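Local atomic coordinates of Serine/threonine-protein kinase PknE (Mycobacterium tuberculosis, PDB entry 2H34), a protein that transfers phosphate from ATP to serine and threonine residues of proteins, and is probably important for survival of the bacterium in its host. Residues Arg135-Leu147 against Asn164-Val176. Numbering follows the deposited sequence.
Sequences RAVAIVRQIGSAL and NILVSADDFAYLV
Arg135 and Asp171 form a salt bridge in which the guanidinium offers NE to both carboxylate oxygens. The N-H points more directly at OD1, with NE 3.3 Å from Asp171 OD1 and an N-H...O angle of 164°; the second bond, 3.1 Å from NE to Asp171 OD2, is more bent, and both are weak. The guanidinium and carboxylate planes are nearly coplanar, 19° apart, and Asp171 OD1 lies at the edge of the guanidinium, in its plane; NH1 is hydrogen-bonded to Gln128 OE1. With CG anti to the backbone N and a bend at chi2, the arginine chain brings NE to the carboxylate although CB does not face the hairpin. Two turns further along the helix, the Gln142 amide lies against the backbone of Asp171 to Ala173 and over one face of the Phe172 ring, whose stacking partner is His95. Strands 165-167 and 173-175 form the beta-hairpin that follows the catalytic loop in the C-lobe of protein kinases; helix 133-152 corresponds to helix E. The helix axis runs 7.5 Å from strand 173-175 at 33°, so successive turns reach successive inward residues. Ile143 CD1 lies 3.4 Å from Ile165 CG2 and 3.6 Å from Ala173 CB, bridging both strands. Ile139 CG2 also faces both, more loosely, at 4.1 Å from Ile165 CG2. Beyond them Ala146 CB sits 3.7 Å from Leu175 CB, and Leu147 crosses Leu175 at about a right angle.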
loop_
_atom_site.group_PDB
_atom_site.type_symbol
_atom_site.label_atom_id
_atom_site.label_comp_id
_atom_site.label_asym_id
_atom_site.label_seq_id
_atom_site.Cartn_x
_atom_site.Cartn_y
_atom_site.Cartn_z
ATOM N N ARG A 135 -11.740 -13.517 -0.176
ATOM C CA ARG A 135 -11.185 -12.591 -1.137
ATOM C C ARG A 135 -10.379 -11.505 -0.424
ATOM O O ARG A 135 -9.245 -11.201 -0.807
ATOM C CB ARG A 135 -12.319 -11.990 -1.945
ATOM C CG ARG A 135 -11.890 -11.337 -3.211
ATOM C CD ARG A 135 -12.964 -11.506 -4.250
ATOM N NE ARG A 135 -12.803 -10.568 -5.355
ATOM C CZ ARG A 135 -13.603 -9.529 -5.568
ATOM N NH1 ARG A 135 -14.615 -9.288 -4.745
ATOM N NH2 ARG A 135 -13.394 -8.738 -6.611
ATOM N N ALA A 136 -10.960 -10.938 0.630
ATOM C CA ALA A 136 -10.286 -9.924 1.424
ATOM C C ALA A 136 -8.947 -10.457 1.883
ATOM O O ALA A 136 -7.915 -9.814 1.707
ATOM C CB ALA A 136 -11.123 -9.554 2.598
ATOM N N VAL A 137 -8.980 -11.663 2.442
ATOM C CA VAL A 137 -7.785 -12.316 2.951
ATOM C C VAL A 137 -6.786 -12.494 1.815
ATOM O O VAL A 137 -5.639 -12.053 1.926
ATOM C CB VAL A 137 -8.104 -13.672 3.660
ATOM C CG1 VAL A 137 -6.822 -14.337 4.175
ATOM C CG2 VAL A 137 -9.066 -13.459 4.826
ATOM N N ALA A 138 -7.227 -13.088 0.712
ATOM C CA ALA A 138 -6.340 -13.278 -0.432
ATOM C C ALA A 138 -5.620 -11.977 -0.776
ATOM O O ALA A 138 -4.404 -11.960 -0.940
ATOM C CB ALA A 138 -7.098 -13.799 -1.621
ATOM N N ILE A 139 -6.361 -10.875 -0.847
ATOM C CA ILE A 139 -5.743 -9.587 -1.144
ATOM C C ILE A 139 -4.775 -9.160 -0.037
ATOM O O ILE A 139 -3.619 -8.858 -0.317
ATOM C CB ILE A 139 -6.789 -8.511 -1.525
ATOM C CG1 ILE A 139 -7.411 -8.902 -2.874
ATOM C CG2 ILE A 139 -6.144 -7.130 -1.628
ATOM C CD1 ILE A 139 -8.832 -8.485 -3.056
ATOM N N VAL A 140 -5.209 -9.192 1.218
ATOM C CA VAL A 140 -4.310 -8.819 2.321
ATOM C C VAL A 140 -3.012 -9.635 2.314
ATOM O O VAL A 140 -1.931 -9.091 2.526
ATOM C CB VAL A 140 -5.019 -8.906 3.682
ATOM C CG1 VAL A 140 -4.043 -8.742 4.818
ATOM C CG2 VAL A 140 -6.081 -7.819 3.768
ATOM N N ARG A 141 -3.124 -10.928 2.022
ATOM C CA ARG A 141 -1.963 -11.821 2.029
ATOM C C ARG A 141 -0.871 -11.351 1.078
ATOM O O ARG A 141 0.281 -11.237 1.475
ATOM C CB ARG A 141 -2.363 -13.279 1.748
ATOM C CG ARG A 141 -1.264 -14.283 2.089
ATOM C CD ARG A 141 -1.571 -15.694 1.645
ATOM N NE ARG A 141 -2.862 -16.148 2.168
ATOM C CZ ARG A 141 -3.874 -16.582 1.411
ATOM N NH1 ARG A 141 -3.746 -16.644 0.084
ATOM N NH2 ARG A 141 -5.019 -16.963 1.977
ATOM N N GLN A 142 -1.257 -11.045 -0.156
ATOM C CA GLN A 142 -0.331 -10.574 -1.188
ATOM C C GLN A 142 0.328 -9.234 -0.882
ATOM O O GLN A 142 1.501 -9.065 -1.171
ATOM C CB GLN A 142 -1.024 -10.455 -2.538
ATOM C CG GLN A 142 -1.621 -11.712 -3.069
ATOM C CD GLN A 142 -2.516 -11.438 -4.252
ATOM O OE1 GLN A 142 -3.735 -11.379 -4.108
ATOM N NE2 GLN A 142 -1.922 -11.249 -5.429
ATOM N N ILE A 143 -0.418 -8.267 -0.347
ATOM C CA ILE A 143 0.170 -6.976 -0.023
ATOM C C ILE A 143 1.083 -7.077 1.195
ATOM O O ILE A 143 2.159 -6.478 1.211
ATOM C CB ILE A 143 -0.897 -5.873 0.181
ATOM C CG1 ILE A 143 -1.472 -5.448 -1.155
ATOM C CG2 ILE A 143 -0.304 -4.637 0.835
ATOM C CD1 ILE A 143 -2.708 -6.158 -1.459
ATOM N N GLY A 144 0.663 -7.835 2.207
ATOM C CA GLY A 144 1.487 -8.024 3.406
ATOM C C GLY A 144 2.829 -8.618 3.022
ATOM O O GLY A 144 3.884 -8.272 3.578
ATOM N N SER A 145 2.766 -9.491 2.024
ATOM C CA SER A 145 3.941 -10.109 1.451
ATOM C C SER A 145 4.861 -9.047 0.853
ATOM O O SER A 145 6.050 -9.014 1.164
ATOM C CB SER A 145 3.523 -11.160 0.413
ATOM O OG SER A 145 4.637 -11.774 -0.173
ATOM N N ALA A 146 4.305 -8.151 0.040
ATOM C CA ALA A 146 5.074 -7.045 -0.521
ATOM C C ALA A 146 5.677 -6.178 0.587
ATOM O O ALA A 146 6.851 -5.817 0.546
ATOM C CB ALA A 146 4.208 -6.222 -1.429
ATOM N N LEU A 147 4.863 -5.858 1.586
ATOM C CA LEU A 147 5.313 -5.050 2.690
ATOM C C LEU A 147 6.471 -5.706 3.428
ATOM O O LEU A 147 7.485 -5.044 3.674
ATOM C CB LEU A 147 4.164 -4.782 3.650
ATOM C CG LEU A 147 3.016 -3.890 3.183
ATOM C CD1 LEU A 147 1.928 -3.847 4.246
ATOM C CD2 LEU A 147 3.524 -2.497 2.872
ATOM N N ASN A 164 -3.344 2.340 -2.671
ATOM C CA ASN A 164 -1.994 1.881 -3.013
ATOM C C ASN A 164 -2.005 0.410 -3.367
ATOM O O ASN A 164 -0.947 -0.234 -3.465
ATOM C CB ASN A 164 -1.044 2.051 -1.825
ATOM C CG ASN A 164 -0.829 3.492 -1.438
ATOM O OD1 ASN A 164 -0.866 3.835 -0.246
ATOM N ND2 ASN A 164 -0.596 4.354 -2.433
ATOM N N ILE A 165 -3.214 -0.126 -3.510
ATOM C CA ILE A 165 -3.422 -1.541 -3.755
ATOM C C ILE A 165 -4.143 -1.688 -5.097
ATOM O O ILE A 165 -5.241 -1.161 -5.292
ATOM C CB ILE A 165 -4.221 -2.191 -2.604
ATOM C CG1 ILE A 165 -3.433 -2.098 -1.304
ATOM C CG2 ILE A 165 -4.528 -3.642 -2.906
ATOM C CD1 ILE A 165 -4.225 -2.461 -0.057
ATOM N N LEU A 166 -3.500 -2.399 -6.015
ATOM C CA LEU A 166 -3.961 -2.522 -7.381
ATOM C C LEU A 166 -4.296 -3.967 -7.669
ATOM O O LEU A 166 -3.422 -4.831 -7.611
ATOM C CB LEU A 166 -2.868 -2.041 -8.336
ATOM C CG LEU A 166 -3.201 -1.893 -9.830
ATOM C CD1 LEU A 166 -4.253 -0.808 -10.070
ATOM C CD2 LEU A 166 -1.931 -1.611 -10.630
ATOM N N VAL A 167 -5.556 -4.229 -7.988
ATOM C CA VAL A 167 -6.017 -5.599 -8.160
ATOM C C VAL A 167 -6.138 -5.923 -9.653
ATOM O O VAL A 167 -6.874 -5.266 -10.382
ATOM C CB VAL A 167 -7.327 -5.832 -7.383
ATOM C CG1 VAL A 167 -7.831 -7.230 -7.551
ATOM C CG2 VAL A 167 -7.082 -5.582 -5.932
ATOM N N SER A 168 -5.386 -6.921 -10.098
ATOM C CA SER A 168 -5.334 -7.273 -11.505
ATOM C C SER A 168 -6.249 -8.443 -11.819
ATOM O O SER A 168 -7.135 -8.773 -11.039
ATOM C CB SER A 168 -3.905 -7.609 -11.914
ATOM O OG SER A 168 -3.057 -6.509 -11.674
ATOM N N ALA A 169 -6.007 -9.056 -12.973
ATOM C CA ALA A 169 -6.741 -10.217 -13.472
ATOM C C ALA A 169 -7.458 -11.084 -12.426
ATOM O O ALA A 169 -8.647 -10.864 -12.176
ATOM C CB ALA A 169 -5.834 -11.062 -14.355
ATOM N N ASP A 170 -6.765 -12.068 -11.842
ATOM C CA ASP A 170 -7.415 -13.021 -10.932
ATOM C C ASP A 170 -7.146 -12.623 -9.504
ATOM O O ASP A 170 -6.537 -13.378 -8.740
ATOM C CB ASP A 170 -6.961 -14.465 -11.175
ATOM C CG ASP A 170 -7.824 -15.188 -12.208
ATOM O OD1 ASP A 170 -7.959 -14.691 -13.360
ATOM O OD2 ASP A 170 -8.362 -16.279 -11.881
ATOM N N ASP A 171 -7.595 -11.424 -9.141
ATOM C CA ASP A 171 -7.384 -10.896 -7.796
ATOM C C ASP A 171 -5.903 -10.804 -7.472
ATOM O O ASP A 171 -5.507 -10.945 -6.327
ATOM C CB ASP A 171 -8.068 -11.789 -6.754
ATOM C CG ASP A 171 -9.511 -11.415 -6.506
ATOM O OD1 ASP A 171 -10.047 -10.531 -7.208
ATOM O OD2 ASP A 171 -10.110 -12.011 -5.590
ATOM N N PHE A 172 -5.074 -10.595 -8.478
ATOM C CA PHE A 172 -3.659 -10.466 -8.229
ATOM C C PHE A 172 -3.368 -9.036 -7.835
ATOM O O PHE A 172 -3.672 -8.112 -8.582
ATOM C CB PHE A 172 -2.856 -10.836 -9.453
ATOM C CG PHE A 172 -1.429 -11.070 -9.161
ATOM C CD1 PHE A 172 -0.958 -12.345 -8.967
ATOM C CD2 PHE A 172 -0.549 -10.008 -9.047
ATOM C CE1 PHE A 172 0.363 -12.573 -8.682
ATOM C CE2 PHE A 172 0.776 -10.225 -8.748
ATOM C CZ PHE A 172 1.232 -11.517 -8.569
ATOM N N ALA A 173 -2.768 -8.851 -6.668
ATOM C CA ALA A 173 -2.595 -7.515 -6.128
ATOM C C ALA A 173 -1.146 -7.093 -5.993
ATOM O O ALA A 173 -0.324 -7.845 -5.501
ATOM C CB ALA A 173 -3.301 -7.395 -4.794
ATOM N N TYR A 174 -0.861 -5.867 -6.418
ATOM C CA TYR A 174 0.441 -5.253 -6.239
ATOM C C TYR A 174 0.378 -4.108 -5.260
ATOM O O TYR A 174 -0.582 -3.341 -5.247
ATOM C CB TYR A 174 0.921 -4.650 -7.541
ATOM C CG TYR A 174 1.234 -5.632 -8.602
ATOM C CD1 TYR A 174 2.476 -6.222 -8.661
ATOM C CD2 TYR A 174 0.291 -5.951 -9.577
ATOM C CE1 TYR A 174 2.774 -7.132 -9.661
ATOM C CE2 TYR A 174 0.582 -6.844 -10.576
ATOM C CZ TYR A 174 1.823 -7.426 -10.608
ATOM O OH TYR A 174 2.128 -8.326 -11.574
ATOM N N LEU A 175 1.434 -3.966 -4.475
ATOM C CA LEU A 175 1.623 -2.768 -3.676
ATOM C C LEU A 175 2.315 -1.730 -4.551
ATOM O O LEU A 175 3.443 -1.956 -5.000
ATOM C CB LEU A 175 2.467 -3.073 -2.427
ATOM C CG LEU A 175 2.839 -1.856 -1.578
ATOM C CD1 LEU A 175 1.671 -1.425 -0.692
ATOM C CD2 LEU A 175 4.082 -2.115 -0.746
ATOM N N VAL A 176 1.629 -0.614 -4.807
ATOM C CA VAL A 176 2.209 0.514 -5.562
ATOM C C VAL A 176 2.379 1.755 -4.685
ATOM O O VAL A 176 1.606 1.972 -3.756
ATOM C CB VAL A 176 1.373 0.888 -6.814
ATOM C CG1 VAL A 176 1.541 -0.141 -7.893
ATOM C CG2 VAL A 176 -0.097 1.037 -6.470
#